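Local coordinates for putative iron binding protein (Bordetella pertussis Tohama I, PDB 1Y9U) that binds ferric iron through tyrosine side chains and probably serves as a periplasmic solute-binding protein, at residues 8-13 and 21-26; 57-62 and 74-79; 100-105 and 256-261. One frame throughout, in Å; residues are numbered along the deposited sequence.

Interaction 1: 8-13 and 21-26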
loop_
_atom_site.group_PDB
_atom_site.type_symbol
_atom_site.label_atom_id
_atom_site.label_comp_id
_atom_site.label_asym_id
_atom_site.label_seq_id
_atom_site.Cartn_x
_atom_site.Cartn_y
_atom_site.Cartn_z
ATOM N N VAL A 8 -0.049 0.837 -26.625
ATOM C CA VAL A 8 -0.460 0.098 -25.437
ATOM C C VAL A 8 -1.293 1.052 -24.586
ATOM O O VAL A 8 -0.940 2.222 -24.416
ATOM C CB VAL A 8 0.774 -0.444 -24.654
ATOM C CG1 VAL A 8 1.614 0.676 -24.045
ATOM C CG2 VAL A 8 0.367 -1.461 -23.613
ATOM N N SER A 9 -2.388 0.530 -24.047
ATOM C CA SER A 9 -3.293 1.331 -23.237
ATOM C C SER A 9 -3.247 0.922 -21.759
ATOM O O SER A 9 -3.542 -0.202 -21.404
ATOM C CB SER A 9 -4.725 1.240 -23.771
ATOM O OG SER A 9 -4.799 1.811 -25.067
ATOM N N LEU A 10 -2.883 1.880 -20.918
ATOM C CA LEU A 10 -2.828 1.675 -19.465
ATOM C C LEU A 10 -4.049 2.289 -18.820
ATOM O O LEU A 10 -4.199 3.499 -18.839
ATOM C CB LEU A 10 -1.573 2.328 -18.906
ATOM C CG LEU A 10 -1.423 2.297 -17.370
ATOM C CD1 LEU A 10 -1.272 0.877 -16.848
ATOM C CD2 LEU A 10 -0.248 3.165 -16.949
ATOM N N TYR A 11 -4.911 1.455 -18.262
ATOM C CA TYR A 11 -6.030 1.936 -17.451
ATOM C C TYR A 11 -5.553 1.950 -16.005
ATOM O O TYR A 11 -5.189 0.905 -15.478
ATOM C CB TYR A 11 -7.238 1.005 -17.554
ATOM C CG TYR A 11 -8.092 1.122 -18.813
ATOM C CD1 TYR A 11 -7.538 1.404 -20.060
ATOM C CD2 TYR A 11 -9.459 0.914 -18.744
ATOM C CE1 TYR A 11 -8.334 1.484 -21.188
ATOM C CE2 TYR A 11 -10.251 0.992 -19.870
ATOM C CZ TYR A 11 -9.684 1.282 -21.075
ATOM O OH TYR A 11 -10.483 1.349 -22.191
ATOM N N THR A 12 -5.597 3.118 -15.367
ATOM C CA THR A 12 -5.011 3.303 -14.040
ATOM C C THR A 12 -5.897 4.106 -13.117
ATOM O O THR A 12 -6.438 5.126 -13.513
ATOM C CB THR A 12 -3.647 3.985 -14.151
ATOM O OG1 THR A 12 -3.155 4.295 -12.830
ATOM C CG2 THR A 12 -3.724 5.315 -14.940
ATOM N N THR A 13 -6.008 3.654 -11.869
ATOM C CA THR A 13 -6.702 4.418 -10.838
ATOM C C THR A 13 -5.727 5.307 -10.076
ATOM O O THR A 13 -6.133 6.059 -9.174
ATOM C CB THR A 13 -7.440 3.495 -9.860
ATOM O OG1 THR A 13 -6.487 2.787 -9.046
ATOM C CG2 THR A 13 -8.277 2.408 -10.578
ATOM N N PRO A 21 6.102 10.664 -16.280
ATOM C CA PRO A 21 7.513 10.665 -16.668
ATOM C C PRO A 21 8.057 9.271 -17.003
ATOM O O PRO A 21 8.712 9.119 -18.031
ATOM C CB PRO A 21 8.204 11.286 -15.455
ATOM C CG PRO A 21 7.144 12.195 -14.878
ATOM C CD PRO A 21 5.887 11.387 -15.003
ATOM N N LEU A 22 7.765 8.260 -16.196
ATOM C CA LEU A 22 8.280 6.930 -16.498
ATOM C C LEU A 22 7.572 6.306 -17.718
ATOM O O LEU A 22 8.193 5.578 -18.473
ATOM C CB LEU A 22 8.271 6.026 -15.254
ATOM C CG LEU A 22 6.943 5.594 -14.640
ATOM C CD1 LEU A 22 6.364 4.379 -15.309
ATOM C CD2 LEU A 22 7.144 5.299 -13.149
ATOM N N LEU A 23 6.304 6.641 -17.956
ATOM C CA LEU A 23 5.610 6.204 -19.156
ATOM C C LEU A 23 6.189 6.859 -20.410
ATOM O O LEU A 23 6.311 6.204 -21.456
ATOM C CB LEU A 23 4.110 6.492 -19.052
ATOM C CG LEU A 23 3.364 5.745 -17.949
ATOM C CD1 LEU A 23 1.914 6.182 -17.948
ATOM C CD2 LEU A 23 3.476 4.254 -18.139
ATOM N N ASP A 24 6.552 8.131 -20.293
ATOM C CA ASP A 24 7.170 8.855 -21.411
ATOM C C ASP A 24 8.527 8.264 -21.762
ATOM O O ASP A 24 8.888 8.195 -22.945
ATOM C CB ASP A 24 7.326 10.354 -21.103
ATOM C CG ASP A 24 6.001 11.103 -21.124
ATOM O OD1 ASP A 24 5.995 12.261 -20.674
ATOM O OD2 ASP A 24 4.939 10.616 -21.555
ATOM N N ALA A 25 9.298 7.855 -20.756
ATOM C CA ALA A 25 10.584 7.207 -21.027
ATOM C C ALA A 25 10.385 5.878 -21.767
ATOM O O ALA A 25 11.088 5.585 -22.737
ATOM C CB ALA A 25 11.343 6.995 -19.757
ATOM N N PHE A 26 9.399 5.093 -21.347
ATOM C CA PHE A 26 9.089 3.833 -22.017
ATOM C C PHE A 26 8.715 4.070 -23.474
ATOM O O PHE A 26 9.169 3.354 -24.358
ATOM C CB PHE A 26 7.969 3.092 -21.291
ATOM C CG PHE A 26 7.472 1.871 -21.992
ATOM C CD1 PHE A 26 8.082 0.656 -21.799
ATOM C CD2 PHE A 26 6.366 1.924 -22.817
ATOM C CE1 PHE A 26 7.613 -0.480 -22.413
ATOM C CE2 PHE A 26 5.896 0.796 -23.439
ATOM C CZ PHE A 26 6.526 -0.419 -23.236
#

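Interaction 2: 57-62 and 74-79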
loop_
_atom_site.group_PDB
_atom_site.type_symbol
_atom_site.label_atom_id
_atom_site.label_comp_id
_atom_site.label_asym_id
_atom_site.label_seq_id
_atom_site.Cartn_x
_atom_site.Cartn_y
_atom_site.Cartn_z
ATOM N N ASP A 57 -5.073 -2.640 -22.039
ATOM C CA ASP A 57 -3.979 -3.604 -22.098
ATOM C C ASP A 57 -3.469 -3.987 -20.710
ATOM O O ASP A 57 -3.293 -5.162 -20.413
ATOM C CB ASP A 57 -2.825 -3.046 -22.947
ATOM C CG ASP A 57 -3.148 -3.026 -24.418
ATOM O OD1 ASP A 57 -3.559 -4.090 -24.912
ATOM O OD2 ASP A 57 -2.984 -2.012 -25.117
ATOM N N VAL A 58 -3.201 -2.975 -19.891
ATOM C CA VAL A 58 -2.689 -3.153 -18.534
ATOM C C VAL A 58 -3.609 -2.388 -17.583
ATOM O O VAL A 58 -3.979 -1.254 -17.865
ATOM C CB VAL A 58 -1.248 -2.617 -18.416
ATOM C CG1 VAL A 58 -0.747 -2.688 -16.979
ATOM C CG2 VAL A 58 -0.315 -3.395 -19.336
ATOM N N LEU A 59 -3.962 -3.035 -16.475
ATOM C CA LEU A 59 -4.806 -2.472 -15.426
ATOM C C LEU A 59 -3.919 -2.212 -14.221
ATOM O O LEU A 59 -3.226 -3.108 -13.785
ATOM C CB LEU A 59 -5.886 -3.468 -15.044
ATOM C CG LEU A 59 -6.705 -4.032 -16.195
ATOM C CD1 LEU A 59 -7.797 -4.918 -15.642
ATOM C CD2 LEU A 59 -7.272 -2.905 -17.018
ATOM N N MET A 60 -3.940 -0.990 -13.713
ATOM C CA MET A 60 -3.096 -0.583 -12.579
ATOM C C MET A 60 -3.977 0.009 -11.471
ATOM O O MET A 60 -4.806 0.893 -11.743
ATOM C CB MET A 60 -2.103 0.479 -13.049
ATOM C CG MET A 60 -1.265 1.119 -11.953
ATOM S SD MET A 60 -0.133 2.375 -12.564
ATOM C CE MET A 60 1.103 1.352 -13.159
ATOM N N THR A 61 -3.786 -0.441 -10.233
ATOM C CA THR A 61 -4.565 0.087 -9.115
ATOM C C THR A 61 -3.812 -0.053 -7.801
ATOM O O THR A 61 -2.643 -0.477 -7.773
ATOM C CB THR A 61 -5.963 -0.605 -9.124
ATOM O OG1 THR A 61 -6.875 0.068 -8.233
ATOM C CG2 THR A 61 -5.897 -2.015 -8.636
ATOM N N VAL A 62 -4.478 0.332 -6.717
ATOM C CA VAL A 62 -3.923 0.260 -5.375
ATOM C C VAL A 62 -4.838 -0.616 -4.529
ATOM O O VAL A 62 -6.053 -0.610 -4.736
ATOM C CB VAL A 62 -3.801 1.682 -4.797
ATOM C CG1 VAL A 62 -3.215 1.674 -3.395
ATOM C CG2 VAL A 62 -2.958 2.560 -5.722
ATOM N N GLY A 74 -13.039 -11.272 -13.704
ATOM C CA GLY A 74 -12.852 -11.821 -15.044
ATOM C C GLY A 74 -12.258 -10.888 -16.083
ATOM O O GLY A 74 -12.373 -11.140 -17.291
ATOM N N VAL A 75 -11.598 -9.816 -15.644
ATOM C CA VAL A 75 -11.103 -8.795 -16.569
ATOM C C VAL A 75 -9.580 -8.792 -16.700
ATOM O O VAL A 75 -9.007 -7.850 -17.238
ATOM C CB VAL A 75 -11.623 -7.387 -16.203
ATOM C CG1 VAL A 75 -13.162 -7.359 -16.239
ATOM C CG2 VAL A 75 -11.110 -6.909 -14.845
ATOM N N THR A 76 -8.958 -9.867 -16.226
ATOM C CA THR A 76 -7.523 -10.107 -16.401
ATOM C C THR A 76 -7.237 -11.422 -17.130
ATOM O O THR A 76 -8.126 -12.276 -17.280
ATOM C CB THR A 76 -6.796 -10.126 -15.017
ATOM O OG1 THR A 76 -7.120 -11.314 -14.277
ATOM C CG2 THR A 76 -7.233 -8.960 -14.118
ATOM N N GLN A 77 -5.988 -11.577 -17.566
ATOM C CA GLN A 77 -5.484 -12.863 -18.032
ATOM C C GLN A 77 -4.125 -13.195 -17.420
ATOM O O GLN A 77 -3.369 -12.302 -16.996
ATOM C CB GLN A 77 -5.379 -12.896 -19.568
ATOM C CG GLN A 77 -4.345 -11.947 -20.137
ATOM C CD GLN A 77 -4.349 -11.949 -21.654
ATOM O OE1 GLN A 77 -4.731 -10.970 -22.276
ATOM N NE2 GLN A 77 -3.908 -13.047 -22.241
ATOM N N LYS A 78 -3.834 -14.488 -17.389
ATOM C CA LYS A 78 -2.595 -15.051 -16.878
ATOM C C LYS A 78 -1.477 -14.776 -17.868
ATOM O O LYS A 78 -1.696 -14.818 -19.070
ATOM C CB LYS A 78 -2.770 -16.564 -16.684
ATOM C CG LYS A 78 -3.717 -16.912 -15.547
ATOM C CD LYS A 78 -3.969 -18.389 -15.440
ATOM C CE LYS A 78 -5.153 -18.655 -14.543
ATOM N NZ LYS A 78 -5.066 -20.000 -13.912
ATOM N N ILE A 79 -0.288 -14.468 -17.358
ATOM C CA ILE A 79 0.895 -14.336 -18.203
ATOM C C ILE A 79 2.048 -15.098 -17.591
ATOM O O ILE A 79 2.057 -15.413 -16.395
ATOM C CB ILE A 79 1.288 -12.853 -18.468
ATOM C CG1 ILE A 79 1.743 -12.172 -17.179
ATOM C CG2 ILE A 79 0.137 -12.092 -19.149
ATOM C CD1 ILE A 79 2.480 -10.891 -17.422
#

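Interaction 3: 100-105 and 256-261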
loop_
_atom_site.group_PDB
_atom_site.type_symbol
_atom_site.label_atom_id
_atom_site.label_comp_id
_atom_site.label_asym_id
_atom_site.label_seq_id
_atom_site.Cartn_x
_atom_site.Cartn_y
_atom_site.Cartn_z
ATOM N N TYR A 100 0.492 -8.623 -10.159
ATOM C CA TYR A 100 1.829 -8.384 -9.658
ATOM C C TYR A 100 1.900 -7.087 -8.853
ATOM O O TYR A 100 1.414 -6.066 -9.319
ATOM C CB TYR A 100 2.778 -8.234 -10.839
ATOM C CG TYR A 100 3.044 -9.494 -11.594
ATOM C CD1 TYR A 100 2.268 -9.843 -12.685
ATOM C CD2 TYR A 100 4.096 -10.320 -11.230
ATOM C CE1 TYR A 100 2.539 -11.036 -13.388
ATOM C CE2 TYR A 100 4.369 -11.484 -11.917
ATOM C CZ TYR A 100 3.607 -11.826 -12.974
ATOM O OH TYR A 100 3.934 -12.975 -13.656
ATOM N N ALA A 101 2.513 -7.123 -7.669
ATOM C CA ALA A 101 2.827 -5.891 -6.937
ATOM C C ALA A 101 3.879 -5.083 -7.674
ATOM O O ALA A 101 4.800 -5.631 -8.263
ATOM C CB ALA A 101 3.316 -6.196 -5.525
ATOM N N LEU A 102 3.714 -3.765 -7.622
ATOM C CA LEU A 102 4.664 -2.789 -8.150
ATOM C C LEU A 102 5.292 -1.904 -7.085
ATOM O O LEU A 102 6.402 -1.404 -7.299
ATOM C CB LEU A 102 3.987 -1.914 -9.203
ATOM C CG LEU A 102 3.455 -2.638 -10.444
ATOM C CD1 LEU A 102 2.771 -1.629 -11.356
ATOM C CD2 LEU A 102 4.555 -3.358 -11.217
ATOM N N SER A 103 4.621 -1.718 -5.941
ATOM C CA SER A 103 5.220 -0.996 -4.832
ATOM C C SER A 103 4.562 -1.447 -3.549
ATOM O O SER A 103 3.486 -2.035 -3.575
ATOM C CB SER A 103 5.046 0.505 -4.994
ATOM O OG SER A 103 3.681 0.857 -4.867
ATOM N N LEU A 104 5.231 -1.176 -2.432
ATOM C CA LEU A 104 4.791 -1.591 -1.103
ATOM C C LEU A 104 4.382 -0.380 -0.290
ATOM O O LEU A 104 5.074 0.646 -0.302
ATOM C CB LEU A 104 5.883 -2.346 -0.348
ATOM C CG LEU A 104 6.590 -3.443 -1.141
ATOM C CD1 LEU A 104 7.643 -4.111 -0.270
ATOM C CD2 LEU A 104 5.610 -4.460 -1.694
ATOM N N ARG A 105 3.291 -0.536 0.454
ATOM C CA ARG A 105 2.687 0.499 1.298
ATOM C C ARG A 105 2.603 -0.046 2.715
ATOM O O ARG A 105 1.604 -0.638 3.106
ATOM C CB ARG A 105 1.320 0.814 0.726
ATOM C CG ARG A 105 1.430 1.515 -0.635
ATOM C CD ARG A 105 0.186 1.456 -1.463
ATOM N NE ARG A 105 -0.983 2.025 -0.810
ATOM C CZ ARG A 105 -1.393 3.283 -0.921
ATOM N NH1 ARG A 105 -0.760 4.183 -1.650
ATOM N NH2 ARG A 105 -2.484 3.646 -0.283
ATOM N N LYS A 256 5.318 -6.141 -22.264
ATOM C CA LYS A 256 6.507 -5.296 -22.293
ATOM C C LYS A 256 6.388 -4.150 -21.298
ATOM O O LYS A 256 7.327 -3.835 -20.582
ATOM C CB LYS A 256 6.758 -4.742 -23.700
ATOM C CG LYS A 256 7.246 -5.768 -24.702
ATOM C CD LYS A 256 7.567 -5.126 -26.037
ATOM C CE LYS A 256 8.392 -6.075 -26.915
ATOM N NZ LYS A 256 8.252 -5.809 -28.368
ATOM N N LEU A 257 5.225 -3.520 -21.250
ATOM C CA LEU A 257 5.004 -2.424 -20.309
ATOM C C LEU A 257 5.057 -2.908 -18.865
ATOM O O LEU A 257 5.702 -2.289 -18.033
ATOM C CB LEU A 257 3.685 -1.712 -20.588
ATOM C CG LEU A 257 3.307 -0.581 -19.628
ATOM C CD1 LEU A 257 4.368 0.504 -19.654
ATOM C CD2 LEU A 257 1.952 -0.032 -20.033
ATOM N N LEU A 258 4.424 -4.033 -18.571
ATOM C CA LEU A 258 4.413 -4.513 -17.201
ATOM C C LEU A 258 5.828 -4.920 -16.768
ATOM O O LEU A 258 6.253 -4.645 -15.653
ATOM C CB LEU A 258 3.399 -5.639 -17.070
ATOM C CG LEU A 258 3.117 -6.252 -15.711
ATOM C CD1 LEU A 258 2.646 -5.188 -14.772
ATOM C CD2 LEU A 258 2.073 -7.344 -15.862
ATOM N N GLU A 259 6.582 -5.544 -17.669
ATOM C CA GLU A 259 7.969 -5.883 -17.378
ATOM C C GLU A 259 8.807 -4.617 -17.180
ATOM O O GLU A 259 9.688 -4.572 -16.325
ATOM C CB GLU A 259 8.557 -6.781 -18.493
ATOM C CG GLU A 259 7.941 -8.166 -18.489
ATOM C CD GLU A 259 8.363 -9.064 -19.635
ATOM O OE1 GLU A 259 8.827 -8.515 -20.662
ATOM O OE2 GLU A 259 8.232 -10.295 -19.491
ATOM N N TYR A 260 8.546 -3.575 -17.960
ATOM C CA TYR A 260 9.230 -2.297 -17.784
ATOM C C TYR A 260 8.954 -1.717 -16.385
ATOM O O TYR A 260 9.839 -1.172 -15.739
ATOM C CB TYR A 260 8.791 -1.292 -18.864
ATOM C CG TYR A 260 9.195 0.120 -18.561
ATOM C CD1 TYR A 260 10.502 0.531 -18.692
ATOM C CD2 TYR A 260 8.271 1.034 -18.081
ATOM C CE1 TYR A 260 10.879 1.817 -18.404
ATOM C CE2 TYR A 260 8.628 2.320 -17.792
ATOM C CZ TYR A 260 9.937 2.721 -17.945
ATOM O OH TYR A 260 10.313 4.018 -17.658
ATOM N N LEU A 261 7.721 -1.862 -15.931
ATOM C CA LEU A 261 7.311 -1.279 -14.650
ATOM C C LEU A 261 8.027 -1.883 -13.444
ATOM O O LEU A 261 8.099 -1.234 -12.396
ATOM C CB LEU A 261 5.788 -1.354 -14.459
ATOM C CG LEU A 261 4.967 -0.422 -15.366
ATOM C CD1 LEU A 261 3.498 -0.755 -15.296
ATOM C CD2 LEU A 261 5.190 1.033 -15.048
#

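Interaction 1: 8-13 and 21-26
Val8 and Leu10 of the first strand meet Phe26 and Leu23 of the helix that follows it, in a small apolar contact inside a beta-alpha-beta unit. Strand 7-12, helix 20-30 and strand 33-38 make up that unit. The two strands run parallel, and the helix packs on their sheet. Such units are a recurring element of the alpha/beta domains of periplasmic binding proteins.

The closer of the two pairs is Leu10 with Leu23. Methyl CD2 of Leu10 lies 3.8 Å from CD1 of Leu23. The same Leu10 CD2 is 4.1 Å from CD2 of Leu23, so one methyl meets both branches of the helix leucine. The two side chains cross at about a right angle. On the strand, CG of Leu10 is anti to the backbone N (chi1 175°), which turns the branch toward the helix, where CD2 makes the contact. The backbones stay well apart, with the CA atoms of Leu10 and Leu23 separated by 9.6 Å.

One helical turn on, the ring of Phe26 meets Val8. CE2 of Phe26 lies 4.3 Å from CG1 of Val8, which approaches the ring obliquely. No hydrogen bond joins the segments, and all four touching residues are buried. The contact is therefore van der Waals packing of alternate strand residues against residues three apart on the helix.

Around this layer, Leu23 also touches Thr36 and Phe26 touches Val34, both on strand 33-38. Leu10 packs on Val58 and Met60 of strand 58-62. The Phe26 ring also meets Tyr260 of helix 251-261.

Interaction 2: 57-62 and 74-79
In Leu59, CG lies anti to the carbonyl carbon (chi1 -52°) and chi2 is extended at -176°, which sends CD1 out from strand 58-62 to Val75. In Val75 a chi1 of -60° puts CG2 between the backbone N and the carbonyl carbon, and this is the branch that meets Leu59. CD1 of Leu59 lies 3.9 Å from CG2 of Val75. The two side chains cross at about a right angle. The same Leu59 CD1 is 3.6 Å from the backbone O of Val75, so one methyl packs against both side chain and main chain. CG2 of Thr76 adds a looser contact, 4.4 Å from Leu59 CD1.

The contact joins a central strand of the sheet to the chain that leaves the next helix. Along the chain, helix 64-72 comes between the two segments, and Gly74, with its positive phi, ends it in a Schellman motif. The chain then passes into the short, weakly bonded strand 76-77. Strands 58-62 and 76-77 both pair antiparallel with strand 237-245. No hydrogen bond links the two segments directly. Val47 of helix 43-50 touches both Leu59 and Val75, while Tyr11 of strand 7-12 also packs on Leu59.

Interaction 3: 100-105 and 256-261
Helix 251-261 packs here on the mixed sheet of the binding-protein fold, against the start of the long strand 100-112. The segments are 151 residues apart in sequence. Their axes come within 10.1 Å, and their N-to-C directions differ by 32°. The side chains of Tyr100 and Leu102 on the strand reach Leu258 and Leu261, which are one turn apart on the helix.

Leu102 takes the middle of the contact. Its CD2 lies 4.0 Å from CB of Leu261, while its other methyl, CD1, is 4.1 Å from CD1 of Leu261. Both branches are thus used on one partner, with the two side chains set obliquely. The CD2 methyl of Leu102 also faces Leu258, 4.4 Å from its CD1. In Leu258, CG is anti to the backbone N (chi1 -176°), which sends the branch to the strand. Its chi2 of 58° then turns CD1 to Leu102 and CD2 to Tyr100.

The Tyr100 ring carbon CD1 is 4.0 Å from CD2 of Leu258, which comes in obliquely. The side chains of Tyr100 and Leu258 cross at about a right angle. The ring's OH is hydrogen-bonded to Asp85 of helix 82-87, which anchors its far end. The four touching residues are buried. No hydrogen bond joins the two segments directly, but Gln267 NE2 is bonded to the backbone O of both Leu102 and Leu261, so one amide ties strand to helix.

Leu102 and Ser103 both face Ser240 of strand 237-245, a classic beta bulge that includes the contact residue Leu102. Leu84 of helix 82-87 touches Tyr100 and Leu258.

In the fold
The three contacts follow one another along the chain and share one mixed sheet. Their centres lie 11 to 14 Å apart. Strands 7-12 and 58-62, used by interactions 1 and 2, are parallel neighbours. A hydrogen bond from Ser9 N to Asp57 OD2 (2.8 Å) joins these interactions. Helices 20-30 and 251-261 bring interactions 1 and 3 together where Leu22 CD1 lies 3.6 Å from Leu261 CD2. Met60 CE links interactions 2 and 3, lying 3.8 Å from Leu261 CD1. Helix 251-261, late in the sequence, thus packs with elements from the N-terminal part of the chain. All three contacts lie away from the iron-binding tyrosines Tyr143, Tyr199 and Tyr200.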